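Local atomic coordinates of hypothetical membrane protein (Corynebacterium glutamicum, PDB entry 6JSA), a protein that binds heme and probably passes it on within the heme uptake machinery of corynebacteria. Residues A[70-73]-A[74-78]. Sequence-based numbering, arbitrary orientation.
With HEM (protoporphyrin IX containing Fe), chain B.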
ATOM      1  N   THR A  70      -8.308  12.626   5.056  1.00  8.66           N
ATOM      2  CA  THR A  70      -8.368  14.027   5.462  1.00 10.19           C
ATOM      3  C   THR A  70      -8.588  14.115   6.963  1.00  9.71           C
ATOM      4  O   THR A  70      -9.104  13.190   7.594  1.00 10.76           O
ATOM      5  CB  THR A  70      -9.482  14.788   4.738  1.00 13.91           C
ATOM      6  OG1 THR A  70     -10.735  14.147   4.990  1.00 16.30           O
ATOM      7  CG2 THR A  70      -9.221  14.843   3.243  1.00 15.11           C
ATOM      8  N   GLY A  71      -8.187  15.249   7.529  1.00 10.13           N
ATOM      9  CA  GLY A  71      -8.347  15.482   8.955  1.00 10.60           C
ATOM     10  C   GLY A  71      -7.937  16.899   9.290  1.00 10.58           C
ATOM     11  O   GLY A  71      -7.383  17.622   8.454  1.00 11.15           O
ATOM     12  N   HIS A  72      -8.217  17.289  10.532  1.00 11.12           N
ATOM     13  CA  HIS A  72      -7.806  18.596  11.049  1.00 12.00           C
ATOM     14  C   HIS A  72      -8.258  19.736  10.134  1.00 12.72           C
ATOM     15  O   HIS A  72      -7.474  20.611   9.756  1.00 13.82           O
ATOM     16  CB  HIS A  72      -6.299  18.637  11.287  1.00 11.70           C
ATOM     17  CG  HIS A  72      -5.826  17.658  12.313  1.00 11.44           C
ATOM     18  ND1 HIS A  72      -5.991  17.864  13.667  1.00 12.74           N
ATOM     19  CD2 HIS A  72      -5.206  16.462  12.186  1.00 12.80           C
ATOM     20  CE1 HIS A  72      -5.476  16.842  14.329  1.00 13.29           C
ATOM     21  NE2 HIS A  72      -4.996  15.977  13.453  1.00 13.27           N
ATOM     22  N   GLY A  73      -9.530  19.703   9.748  1.00 13.53           N
ATOM     23  CA  GLY A  73     -10.073  20.759   8.910  1.00 15.63           C
ATOM     24  C   GLY A  73      -9.393  20.897   7.566  1.00 17.17           C
ATOM     25  O   GLY A  73      -9.385  21.992   6.993  1.00 19.74           O
ATOM     26  N   GLY A  74      -8.821  19.815   7.045  1.00 16.67           N
ATOM     27  CA  GLY A  74      -8.145  19.839   5.767  1.00 16.19           C
ATOM     28  C   GLY A  74      -6.644  20.016   5.840  1.00 15.03           C
ATOM     29  O   GLY A  74      -5.976  19.919   4.801  1.00 15.10           O
ATOM     30  N   ILE A  75      -6.091  20.287   7.025  1.00 13.39           N
ATOM     31  CA  ILE A  75      -4.640  20.366   7.153  1.00 13.49           C
ATOM     32  C   ILE A  75      -4.006  19.026   6.806  1.00 11.87           C
ATOM     33  O   ILE A  75      -3.011  18.961   6.074  1.00 13.26           O
ATOM     34  CB  ILE A  75      -4.242  20.841   8.561  1.00 14.21           C
ATOM     35  CG1 ILE A  75      -4.611  22.314   8.756  1.00 16.15           C
ATOM     36  CG2 ILE A  75      -2.749  20.637   8.777  1.00 14.23           C
ATOM     37  CD1 ILE A  75      -3.755  23.259   7.962  1.00 17.80           C
ATOM     38  N   LEU A  76      -4.564  17.941   7.338  1.00 10.80           N
ATOM     39  CA  LEU A  76      -4.161  16.597   6.949  1.00 10.45           C
ATOM     40  C   LEU A  76      -4.865  16.251   5.641  1.00 10.35           C
ATOM     41  O   LEU A  76      -6.098  16.298   5.556  1.00 10.11           O
ATOM     42  CB  LEU A  76      -4.513  15.594   8.045  1.00 10.56           C
ATOM     43  CG  LEU A  76      -3.913  14.186   7.956  1.00 10.40           C
ATOM     44  CD1 LEU A  76      -3.933  13.514   9.331  1.00 10.39           C
ATOM     45  CD2 LEU A  76      -4.636  13.312   6.931  1.00 11.51           C
ATOM     46  N   ASP A  77      -4.069  15.902   4.633  1.00  9.77           N
ATOM     47  CA  ASP A  77      -4.576  15.635   3.291  1.00 10.49           C
ATOM     48  C   ASP A  77      -3.546  14.701   2.657  1.00  9.89           C
ATOM     49  O   ASP A  77      -2.487  15.152   2.213  1.00 10.32           O
ATOM     50  CB  ASP A  77      -4.706  16.949   2.532  1.00 12.63           C
ATOM     51  CG  ASP A  77      -5.346  16.794   1.163  1.00 15.92           C
ATOM     52  OD1 ASP A  77      -5.315  15.685   0.584  1.00 15.96           O
ATOM     53  OD2 ASP A  77      -5.870  17.809   0.660  1.00 19.08           O
ATOM     54  N   MET A  78      -3.856  13.406   2.645  1.00  8.69           N
ATOM     55  CA  MET A  78      -2.903  12.384   2.232  1.00  8.28           C
ATOM     56  C   MET A  78      -3.560  11.491   1.195  1.00  9.20           C
ATOM     57  O   MET A  78      -4.595  10.875   1.468  1.00  9.85           O
ATOM     58  CB  MET A  78      -2.433  11.550   3.425  1.00  9.46           C
ATOM     59  CG  MET A  78      -1.378  10.528   3.046  1.00 11.20           C
ATOM     60  SD  MET A  78      -0.844   9.579   4.481  1.00 13.44           S
ATOM     61  CE  MET A  78       0.711   8.920   3.891  1.00 13.59           C
TER
HETATM   62  CHA HEM B 300      -1.059  11.552  15.648  1.00 10.18           C
HETATM   63  CHB HEM B 300      -2.051  16.246  16.240  1.00 10.54           C
HETATM   64  CHC HEM B 300      -1.589  16.936  11.472  1.00 10.30           C
HETATM   65  CHD HEM B 300      -0.219  12.335  10.937  1.00  8.74           C
HETATM   66  C1A HEM B 300      -1.403  12.755  16.218  1.00  9.96           C
HETATM   67  C2A HEM B 300      -1.729  12.964  17.615  1.00 10.68           C
HETATM   68  C3A HEM B 300      -2.006  14.258  17.791  1.00 11.13           C
HETATM   69  C4A HEM B 300      -1.842  14.911  16.503  1.00 10.41           C
HETATM   70  CMA HEM B 300      -2.423  14.958  19.108  1.00 12.67           C
HETATM   71  CAA HEM B 300      -1.800  11.839  18.659  1.00 12.01           C
HETATM   72  CBA HEM B 300      -3.142  11.140  18.408  1.00 14.67           C
HETATM   73  CGA HEM B 300      -3.329   9.941  19.300  1.00 18.14           C
HETATM   74  O1A HEM B 300      -2.326   9.406  19.828  1.00 20.87           O
HETATM   75  O2A HEM B 300      -4.492   9.501  19.469  1.00 20.67           O
HETATM   76  C1B HEM B 300      -2.074  16.837  14.998  1.00 10.51           C
HETATM   77  C2B HEM B 300      -2.492  18.191  14.699  1.00 12.33           C
HETATM   78  C3B HEM B 300      -2.359  18.387  13.377  1.00 12.38           C
HETATM   79  C4B HEM B 300      -1.857  17.150  12.809  1.00 11.07           C
HETATM   80  CMB HEM B 300      -2.980  19.174  15.775  1.00 13.48           C
HETATM   81  CAB HEM B 300      -2.657  19.630  12.507  1.00 14.69           C
HETATM   82  CBB HEM B 300      -3.230  20.763  12.933  1.00 16.55           C
HETATM   83  C1C HEM B 300      -1.143  15.761  10.908  1.00  9.79           C
HETATM   84  C2C HEM B 300      -0.755  15.592   9.524  1.00 10.19           C
HETATM   85  C3C HEM B 300      -0.403  14.315   9.356  1.00  9.57           C
HETATM   86  C4C HEM B 300      -0.520  13.644  10.643  1.00  8.68           C
HETATM   87  CMC HEM B 300      -0.796  16.693   8.442  1.00 11.64           C
HETATM   88  CAC HEM B 300       0.077  13.693   8.024  1.00 10.75           C
HETATM   89  CBC HEM B 300      -0.338  12.472   7.646  1.00 11.80           C
HETATM   90  C1D HEM B 300      -0.307  11.739  12.172  1.00  8.97           C
HETATM   91  C2D HEM B 300       0.034  10.367  12.456  1.00  9.61           C
HETATM   92  C3D HEM B 300      -0.197  10.145  13.749  1.00  9.41           C
HETATM   93  C4D HEM B 300      -0.705  11.369  14.330  1.00  9.79           C
HETATM   94  CMD HEM B 300       0.576   9.365  11.424  1.00 11.03           C
HETATM   95  CAD HEM B 300       0.001   8.813  14.503  1.00 10.51           C
HETATM   96  CBD HEM B 300      -1.348   8.081  14.501  1.00 11.36           C
HETATM   97  CGD HEM B 300      -1.188   6.722  15.133  1.00 12.40           C
HETATM   98  O1D HEM B 300      -1.258   6.616  16.383  1.00 14.84           O
HETATM   99  O2D HEM B 300      -0.991   5.735  14.381  1.00 12.79           O
HETATM  100  NA  HEM B 300      -1.480  13.967  15.560  1.00  9.50           N
HETATM  101  NB  HEM B 300      -1.704  16.225  13.818  1.00 10.54           N
HETATM  102  NC  HEM B 300      -0.982  14.551  11.568  1.00  9.83           N
HETATM  103  ND  HEM B 300      -0.757  12.333  13.338  1.00  9.94           N
HETATM  104 FE   HEM B 300      -1.527  14.203  13.513  1.00 10.49          FE
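Thr70 meets Leu76 at the closing end of a beta hairpin: its CA lies 3.2 Å from Leu76 O, a CA-H...O contact with 145° at the hydrogen, while its backbone also bonds to Ser30, whose strand 30-34 runs along the other edge of strand 66-71. Gly71 carries most of the backbone pairing. Its N donates to Leu76 O, and its O accepts from two amides, Leu76 N and Gly74 N, each 3.0 Å away and reaching the oxygen from opposite faces of the carbonyl plane. Because Ile75 and Leu76 both stand against Gly71, the geometry is that of a classic beta bulge.

The chain then turns with positive phi at three successive residues, His72 (53°), Gly73 and Gly74, and Ile75 N closes the loop on His72 O at 3.1 Å. With CG beside the backbone N and anti to the carbonyl carbon (chi1 -62°), the His72 ring is laid over one pyrrole of the heme of the C-terminal domain of HtaA. HEM C3B sits 3.4 Å from the ring plane, under its centre, and CE1 approaches HEM C2B to 3.3 Å, while Leu76 CB borders the ring edge. Leu76 brings CD1 to 3.6 Å from HEM C3C, over the next pyrrole, and Ile75 reaches the vinyl group with CG2.

His72 NE2 is hydrogen-bonded to the hydroxyl of Tyr21, the axial ligand of the heme iron. The turn therefore places an imidazole in the second shell, where it lies face-on over the porphyrin and could tune how strongly the tyrosine holds iron.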